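Local coordinates for protein interferon-inducible and double-stranded-dependent eIF-2kinase (Carassius auratus, PDB 4KMF) that binds left-handed Z-DNA through its Zalpha domain, the part modelled here, and in full length is probably an eIF2alpha kinase related to PKR, at residues 5-10 against 40-45; 19-24 against 56-61. All coordinates share one frame; numbering follows the deposited sequence.

Contact 1 (5-10 against 40-45); sequences QMERKI and LYNLQR. With nucleotides of chain B.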
loop_
_atom_site.group_PDB
_atom_site.type_symbol
_atom_site.label_atom_id
_atom_site.label_comp_id
_atom_site.label_asym_id
_atom_site.label_seq_id
_atom_site.Cartn_x
_atom_site.Cartn_y
_atom_site.Cartn_z
ATOM N N GLN A 5 5.782 -11.968 -19.648
ATOM C CA GLN A 5 5.319 -11.286 -20.825
ATOM C C GLN A 5 4.910 -9.825 -20.532
ATOM O O GLN A 5 5.292 -8.913 -21.259
ATOM C CB GLN A 5 4.185 -12.100 -21.462
ATOM C CG GLN A 5 3.545 -11.415 -22.626
ATOM C CD GLN A 5 4.485 -11.233 -23.777
ATOM O OE1 GLN A 5 5.516 -11.911 -23.876
ATOM N NE2 GLN A 5 4.136 -10.307 -24.677
ATOM N N MET A 6 4.203 -9.593 -19.434
ATOM C CA MET A 6 3.931 -8.228 -18.959
ATOM C C MET A 6 5.214 -7.411 -18.713
ATOM O O MET A 6 5.274 -6.230 -19.063
ATOM C CB MET A 6 3.138 -8.264 -17.663
ATOM C CG MET A 6 2.214 -7.105 -17.477
ATOM S SD MET A 6 0.681 -7.380 -18.410
ATOM C CE MET A 6 1.106 -6.567 -19.956
ATOM N N GLU A 7 6.208 -8.036 -18.073
ATOM C CA GLU A 7 7.487 -7.381 -17.836
ATOM C C GLU A 7 8.176 -6.987 -19.136
ATOM O O GLU A 7 8.724 -5.877 -19.242
ATOM C CB GLU A 7 8.354 -8.195 -16.857
ATOM C CG GLU A 7 7.671 -8.205 -15.465
ATOM C CD GLU A 7 8.456 -8.764 -14.294
ATOM O OE1 GLU A 7 9.601 -9.232 -14.470
ATOM O OE2 GLU A 7 7.898 -8.699 -13.162
ATOM N N ARG A 8 8.097 -7.862 -20.140
ATOM C CA ARG A 8 8.651 -7.591 -21.473
ATOM C C ARG A 8 8.005 -6.372 -22.100
ATOM O O ARG A 8 8.706 -5.519 -22.683
ATOM C CB ARG A 8 8.431 -8.801 -22.385
ATOM C CG ARG A 8 9.471 -9.900 -22.270
ATOM C CD ARG A 8 8.959 -11.101 -23.069
ATOM N NE ARG A 8 9.767 -12.316 -22.933
ATOM C CZ ARG A 8 9.683 -13.366 -23.760
ATOM N NH1 ARG A 8 8.825 -13.355 -24.777
ATOM N NH2 ARG A 8 10.461 -14.432 -23.583
ATOM N N LYS A 9 6.681 -6.265 -21.942
ATOM C CA LYS A 9 5.945 -5.115 -22.446
ATOM C C LYS A 9 6.366 -3.807 -21.776
ATOM O O LYS A 9 6.485 -2.785 -22.440
ATOM C CB LYS A 9 4.448 -5.344 -22.300
ATOM C CG LYS A 9 3.945 -6.458 -23.199
ATOM C CD LYS A 9 2.427 -6.492 -23.283
ATOM C CE LYS A 9 2.012 -7.626 -24.195
ATOM N NZ LYS A 9 0.766 -7.410 -25.030
ATOM N N ILE A 10 6.606 -3.845 -20.463
ATOM C CA ILE A 10 7.094 -2.686 -19.708
ATOM C C ILE A 10 8.494 -2.285 -20.189
ATOM O O ILE A 10 8.776 -1.107 -20.403
ATOM C CB ILE A 10 7.047 -2.974 -18.176
ATOM C CG1 ILE A 10 5.584 -3.046 -17.716
ATOM C CG2 ILE A 10 7.811 -1.924 -17.347
ATOM C CD1 ILE A 10 5.335 -3.799 -16.376
ATOM N N LEU A 40 7.706 -3.296 -11.914
ATOM C CA LEU A 40 8.897 -2.422 -11.939
ATOM C C LEU A 40 9.901 -2.826 -10.839
ATOM O O LEU A 40 11.104 -2.880 -11.087
ATOM C CB LEU A 40 8.499 -0.953 -11.756
ATOM C CG LEU A 40 7.884 -0.351 -13.034
ATOM C CD1 LEU A 40 7.274 1.031 -12.767
ATOM C CD2 LEU A 40 8.896 -0.337 -14.177
ATOM N N TYR A 41 9.406 -3.103 -9.628
ATOM C CA TYR A 41 10.311 -3.489 -8.546
ATOM C C TYR A 41 10.901 -4.887 -8.751
ATOM O O TYR A 41 12.069 -5.089 -8.407
ATOM C CB TYR A 41 9.666 -3.307 -7.156
ATOM C CG TYR A 41 9.623 -1.845 -6.731
ATOM C CD1 TYR A 41 8.511 -1.033 -7.051
ATOM C CD2 TYR A 41 10.685 -1.265 -6.034
ATOM C CE1 TYR A 41 8.462 0.317 -6.691
ATOM C CE2 TYR A 41 10.648 0.100 -5.671
ATOM C CZ TYR A 41 9.533 0.885 -6.020
ATOM O OH TYR A 41 9.521 2.226 -5.657
ATOM N N ASN A 42 10.144 -5.826 -9.353
ATOM C CA ASN A 42 10.745 -7.129 -9.756
ATOM C C ASN A 42 11.829 -6.900 -10.800
ATOM O O ASN A 42 12.916 -7.474 -10.702
ATOM C CB ASN A 42 9.712 -8.058 -10.420
ATOM C CG ASN A 42 8.671 -8.588 -9.469
ATOM O OD1 ASN A 42 8.876 -8.649 -8.270
ATOM N ND2 ASN A 42 7.559 -9.049 -10.031
ATOM N N LEU A 43 11.538 -6.043 -11.787
ATOM C CA LEU A 43 12.513 -5.694 -12.832
ATOM C C LEU A 43 13.744 -5.018 -12.238
ATOM O O LEU A 43 14.831 -5.130 -12.770
ATOM C CB LEU A 43 11.870 -4.826 -13.919
ATOM C CG LEU A 43 10.946 -5.536 -14.898
ATOM C CD1 LEU A 43 10.202 -4.527 -15.731
ATOM C CD2 LEU A 43 11.779 -6.483 -15.792
ATOM N N GLN A 44 13.595 -4.312 -11.131
ATOM C CA GLN A 44 14.740 -3.768 -10.449
ATOM C C GLN A 44 15.566 -4.840 -9.730
ATOM O O GLN A 44 16.804 -4.835 -9.792
ATOM C CB GLN A 44 14.271 -2.703 -9.475
ATOM C CG GLN A 44 15.449 -1.986 -8.835
ATOM C CD GLN A 44 15.013 -0.838 -8.019
ATOM O OE1 GLN A 44 15.355 0.303 -8.325
ATOM N NE2 GLN A 44 14.280 -1.112 -6.951
ATOM N N ARG A 45 14.890 -5.783 -9.077
ATOM C CA ARG A 45 15.560 -6.932 -8.483
ATOM C C ARG A 45 16.336 -7.734 -9.521
ATOM O O ARG A 45 17.388 -8.261 -9.220
ATOM C CB ARG A 45 14.562 -7.854 -7.795
ATOM C CG ARG A 45 14.020 -7.331 -6.512
ATOM C CD ARG A 45 13.204 -8.414 -5.788
ATOM N NE ARG A 45 14.043 -9.116 -4.807
ATOM C CZ ARG A 45 13.678 -10.199 -4.106
ATOM N NH1 ARG A 45 12.469 -10.740 -4.241
ATOM N NH2 ARG A 45 14.521 -10.730 -3.235
ATOM P P DG B 5 1.737 0.559 -5.277
ATOM O OP1 DG B 5 1.769 1.576 -6.333
ATOM O OP2 DG B 5 0.453 -0.077 -4.854
ATOM O "O5'" DG B 5 2.763 -0.615 -5.624
ATOM C "C5'" DG B 5 2.869 -1.750 -4.761
ATOM C "C4'" DG B 5 4.049 -2.553 -5.256
ATOM O "O4'" DG B 5 5.280 -1.802 -5.179
ATOM C "C3'" DG B 5 4.247 -3.808 -4.438
ATOM O "O3'" DG B 5 3.692 -4.835 -5.245
ATOM C "C2'" DG B 5 5.754 -3.981 -4.343
ATOM C "C1'" DG B 5 6.338 -2.638 -4.713
ATOM N N9 DG B 5 6.901 -1.907 -3.572
ATOM C C8 DG B 5 8.172 -1.373 -3.491
ATOM N N7 DG B 5 8.401 -0.744 -2.375
ATOM C C5 DG B 5 7.211 -0.881 -1.647
ATOM C C6 DG B 5 6.879 -0.368 -0.362
ATOM O O6 DG B 5 7.635 0.294 0.373
ATOM N N1 DG B 5 5.574 -0.699 0.046
ATOM C C2 DG B 5 4.697 -1.437 -0.735
ATOM N N2 DG B 5 3.480 -1.653 -0.213
ATOM N N3 DG B 5 4.991 -1.882 -1.993
ATOM C C4 DG B 5 6.278 -1.606 -2.364
ATOM P P DC B 4 6.437 4.038 -5.279
ATOM O OP1 DC B 4 7.182 3.355 -6.363
ATOM O OP2 DC B 4 5.190 4.694 -5.654
ATOM O "O5'" DC B 4 6.139 3.045 -4.078
ATOM C "C5'" DC B 4 5.958 1.621 -4.294
ATOM C "C4'" DC B 4 4.705 1.183 -3.529
ATOM O "O4'" DC B 4 4.914 1.344 -2.103
ATOM C "C3'" DC B 4 3.439 1.985 -3.828
ATOM O "O3'" DC B 4 2.293 1.122 -3.880
ATOM C "C2'" DC B 4 3.308 2.931 -2.648
ATOM C "C1'" DC B 4 3.776 1.999 -1.555
ATOM N N1 DC B 4 4.151 2.716 -0.328
ATOM C C2 DC B 4 3.166 3.009 0.623
ATOM O O2 DC B 4 2.006 2.661 0.418
ATOM N N3 DC B 4 3.528 3.665 1.761
ATOM C C4 DC B 4 4.803 4.050 1.939
ATOM N N4 DC B 4 5.128 4.653 3.071
ATOM C C5 DC B 4 5.831 3.750 0.981
ATOM C C6 DC B 4 5.464 3.103 -0.134
#
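This is a buried helix-helix contact in the winged helix-turn-helix fold of the Zalpha domain, where helix 2-17 packs across the C-terminal part of the recognition helix 33-45. The local axes cross almost at right angles (-87°) and approach to 10.6 Å, so the meeting is confined to a few side chains. I10 supplies the apolar part: its CG2 branch, anti to the backbone N, meets L40 CD2 at 3.7 Å and L43 CD1 at 3.9 Å, both leucines crossing it obliquely. E7 and L43 run past each other in opposite directions, so the aliphatic start of the glutamate and its OE1 lie against the L43 CD2 methyl. Beyond CG the E7 chain is extended, which carries its carboxylate to N42. N42 ND2 donates to E7 OE2 (3.2 Å, 160° at the hydrogen), nearly along the C-O axis and in the amide plane, with carboxylate and amide planes 48° apart. H39 ND1 also hydrogen-bonds E7 OE2. On the DNA side of the same helix, C8 of DG5 of chain B points onto one face of the Y41 ring, 3.3 Å above its plane and over its centre, a CH-pi arrangement; Y41 OH donates to DC4 OP1 of chain B (2.7 Å), at the ring edge. Two bonds hold E7 OE2, limiting carboxylate rotation and probably favouring its ionised form beside the apolar I10, L40 and L43.

Contact 2 (19-24 against 56-61); sequences KSIALT and PPVWDL. With nucleotides of chain B.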
loop_
_atom_site.group_PDB
_atom_site.type_symbol
_atom_site.label_atom_id
_atom_site.label_comp_id
_atom_site.label_asym_id
_atom_site.label_seq_id
_atom_site.Cartn_x
_atom_site.Cartn_y
_atom_site.Cartn_z
ATOM N N LYS A 19 12.746 7.431 -20.102
ATOM C CA LYS A 19 12.478 7.344 -18.674
ATOM C C LYS A 19 11.075 7.843 -18.327
ATOM O O LYS A 19 10.600 8.821 -18.885
ATOM C CB LYS A 19 13.592 8.030 -17.884
ATOM C CG LYS A 19 13.647 9.532 -18.015
ATOM C CD LYS A 19 14.984 10.074 -17.470
ATOM C CE LYS A 19 15.274 11.449 -18.032
ATOM N NZ LYS A 19 14.089 12.326 -17.838
ATOM N N SER A 20 10.377 7.123 -17.455
ATOM C CA SER A 20 8.945 7.329 -17.259
ATOM C C SER A 20 8.565 7.084 -15.806
ATOM O O SER A 20 9.192 6.273 -15.145
ATOM C CB SER A 20 8.137 6.381 -18.162
ATOM O OG SER A 20 8.446 6.594 -19.549
ATOM N N ILE A 21 7.557 7.792 -15.309
ATOM C CA ILE A 21 7.013 7.467 -13.993
ATOM C C ILE A 21 5.996 6.329 -14.135
ATOM O O ILE A 21 5.498 6.074 -15.237
ATOM C CB ILE A 21 6.420 8.714 -13.281
ATOM C CG1 ILE A 21 5.191 9.243 -14.041
ATOM C CG2 ILE A 21 7.504 9.781 -13.169
ATOM C CD1 ILE A 21 4.269 10.167 -13.202
ATOM N N ALA A 22 5.701 5.629 -13.036
ATOM C CA ALA A 22 4.787 4.490 -13.059
ATOM C C ALA A 22 3.417 4.828 -13.639
ATOM O O ALA A 22 2.839 4.022 -14.345
ATOM C CB ALA A 22 4.611 3.903 -11.658
ATOM N N LEU A 23 2.906 6.020 -13.346
ATOM C CA LEU A 23 1.554 6.385 -13.749
ATOM C C LEU A 23 1.478 6.399 -15.270
ATOM O O LEU A 23 0.549 5.888 -15.850
ATOM C CB LEU A 23 1.155 7.724 -13.131
ATOM C CG LEU A 23 -0.348 7.978 -13.174
ATOM C CD1 LEU A 23 -0.871 8.072 -11.750
ATOM C CD2 LEU A 23 -0.664 9.252 -13.972
ATOM N N THR A 24 2.499 6.918 -15.918
ATOM C CA THR A 24 2.543 6.903 -17.384
ATOM C C THR A 24 2.598 5.495 -18.027
ATOM O O THR A 24 1.901 5.204 -18.999
ATOM C CB THR A 24 3.729 7.696 -17.813
ATOM O OG1 THR A 24 3.579 9.012 -17.277
ATOM C CG2 THR A 24 3.813 7.758 -19.328
ATOM N N PRO A 56 7.423 11.539 -7.634
ATOM C CA PRO A 56 7.387 10.108 -7.948
ATOM C C PRO A 56 8.689 9.585 -8.582
ATOM O O PRO A 56 9.380 10.335 -9.265
ATOM C CB PRO A 56 6.238 10.003 -8.971
ATOM C CG PRO A 56 6.204 11.332 -9.629
ATOM C CD PRO A 56 6.586 12.324 -8.565
ATOM N N PRO A 57 9.028 8.311 -8.343
ATOM C CA PRO A 57 10.240 7.749 -8.966
ATOM C C PRO A 57 10.134 7.704 -10.473
ATOM O O PRO A 57 9.054 7.418 -11.020
ATOM C CB PRO A 57 10.317 6.320 -8.412
ATOM C CG PRO A 57 9.271 6.245 -7.283
ATOM C CD PRO A 57 8.285 7.334 -7.520
ATOM N N VAL A 58 11.256 7.996 -11.124
ATOM C CA VAL A 58 11.382 7.922 -12.581
ATOM C C VAL A 58 12.142 6.635 -12.901
ATOM O O VAL A 58 13.177 6.327 -12.268
ATOM C CB VAL A 58 12.091 9.174 -13.128
ATOM C CG1 VAL A 58 12.393 9.029 -14.613
ATOM C CG2 VAL A 58 11.249 10.405 -12.850
ATOM N N TRP A 59 11.611 5.850 -13.835
ATOM C CA TRP A 59 12.151 4.511 -14.102
ATOM C C TRP A 59 12.816 4.522 -15.448
ATOM O O TRP A 59 12.322 5.188 -16.379
ATOM C CB TRP A 59 11.030 3.492 -14.122
ATOM C CG TRP A 59 10.418 3.306 -12.765
ATOM C CD1 TRP A 59 9.341 3.985 -12.235
ATOM C CD2 TRP A 59 10.848 2.376 -11.770
ATOM N NE1 TRP A 59 9.095 3.540 -10.950
ATOM C CE2 TRP A 59 9.998 2.551 -10.646
ATOM C CE3 TRP A 59 11.891 1.402 -11.711
ATOM C CZ2 TRP A 59 10.137 1.768 -9.468
ATOM C CZ3 TRP A 59 12.023 0.625 -10.557
ATOM C CH2 TRP A 59 11.140 0.813 -9.447
ATOM N N ASP A 60 13.932 3.813 -15.562
ATOM C CA ASP A 60 14.554 3.652 -16.877
ATOM C C ASP A 60 15.309 2.338 -16.961
ATOM O O ASP A 60 15.457 1.628 -15.965
ATOM C CB ASP A 60 15.504 4.818 -17.144
ATOM C CG ASP A 60 15.742 5.031 -18.605
ATOM O OD1 ASP A 60 16.491 5.963 -18.902
ATOM O OD2 ASP A 60 15.158 4.299 -19.454
ATOM N N LEU A 61 15.769 2.011 -18.167
ATOM C CA LEU A 61 16.498 0.772 -18.420
ATOM C C LEU A 61 17.919 0.787 -17.876
ATOM O O LEU A 61 18.614 1.787 -17.997
ATOM C CB LEU A 61 16.535 0.493 -19.928
ATOM C CG LEU A 61 15.183 0.322 -20.620
ATOM C CD1 LEU A 61 15.389 0.152 -22.071
ATOM C CD2 LEU A 61 14.416 -0.887 -20.082
ATOM P P DG B 3 4.791 10.104 -5.171
ATOM O OP1 DG B 3 5.169 11.497 -5.466
ATOM O OP2 DG B 3 4.086 9.348 -6.242
ATOM O "O5'" DG B 3 6.091 9.278 -4.695
ATOM C "C5'" DG B 3 5.936 7.925 -4.331
ATOM C "C4'" DG B 3 7.216 7.337 -3.759
ATOM O "O4'" DG B 3 7.498 7.944 -2.476
ATOM C "C3'" DG B 3 7.004 5.869 -3.435
ATOM O "O3'" DG B 3 7.420 5.081 -4.566
ATOM C "C2'" DG B 3 7.871 5.586 -2.212
ATOM C "C1'" DG B 3 8.064 6.959 -1.584
ATOM N N9 DG B 3 7.382 7.194 -0.337
ATOM C C8 DG B 3 7.938 7.676 0.820
ATOM N N7 DG B 3 7.033 7.850 1.765
ATOM C C5 DG B 3 5.821 7.472 1.191
ATOM C C6 DG B 3 4.499 7.472 1.721
ATOM O O6 DG B 3 4.114 7.782 2.877
ATOM N N1 DG B 3 3.566 7.010 0.792
ATOM C C2 DG B 3 3.839 6.632 -0.501
ATOM N N2 DG B 3 2.805 6.195 -1.249
ATOM N N3 DG B 3 5.076 6.651 -1.013
ATOM C C4 DG B 3 6.022 7.074 -0.120
HETATM O O HOH W 1 15.286 8.281 -21.210
HETATM O O HOH W 2 6.736 6.261 -10.436
#
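Segments 19-24 and 56-61 pair antiparallel through two backbone bonds between S20 and W59, S20 N to W59 O at 2.9 Å and W59 N to S20 O at 2.8 Å. This joins the short strand 20-21 to strand 58-61 of the wing in the winged helix-turn-helix fold. The two bonds differ: S20 N lies in the carbonyl plane of W59, whereas W59 N sits above the carbonyl plane of S20, 35° out of it. K19 CA makes a weak CA-H...O contact with the same W59 O. V58 and I21 share one face of the sheet, V58 CG2 against I21 CG2 at 3.8 Å, and the methylenes of K19, from the preceding loop, come alongside V58 CG1, with K19 CB at 3.6 Å from it. I21 CG2, anti to its carbonyl carbon, also lies against P57 O and more loosely against P56 CG, next to the DNA-facing prolines. On the other face lie S20, whose OG hydrogen-bonds G18 O, and W59, whose indole presents its edge to S20 O and packs edge-to-face with Y41. P56 follows a cis peptide bond, and the two prolines line the backbone of DG3 of chain B: P56 CB lies 3.5 Å from OP2, and P57 CG meets O3'. I21 is the N-cap residue of helix 22-29. Just past it, a water bridges A22 N (2.9 Å) and P57 O (2.7 Å), accepting from the first and donating to the second; its oxygen lies at the edge of the W59 indole, in the ring plane.

Contact 1 is buried between two helices, while contact 2 is a partly buried strand pairing, and the two lie on opposite sides of the chain's centre with centres about 12 Å apart. They share no segment, but helix 2-17 is followed by strand 20-21 after a short turn, L40 of contact 1 also touches A22 of contact 2, and the W59 indole touches L40 and Y41, so the wing rests on the recognition helix. Side chains do the work in contact 1; backbone bonds carry contact 2, with aliphatic packing of K19, I21 and V58 and a bridging water beside them. In contact 1 an aromatic ring, in contact 2 prolines, reach successive nucleotides of one strand.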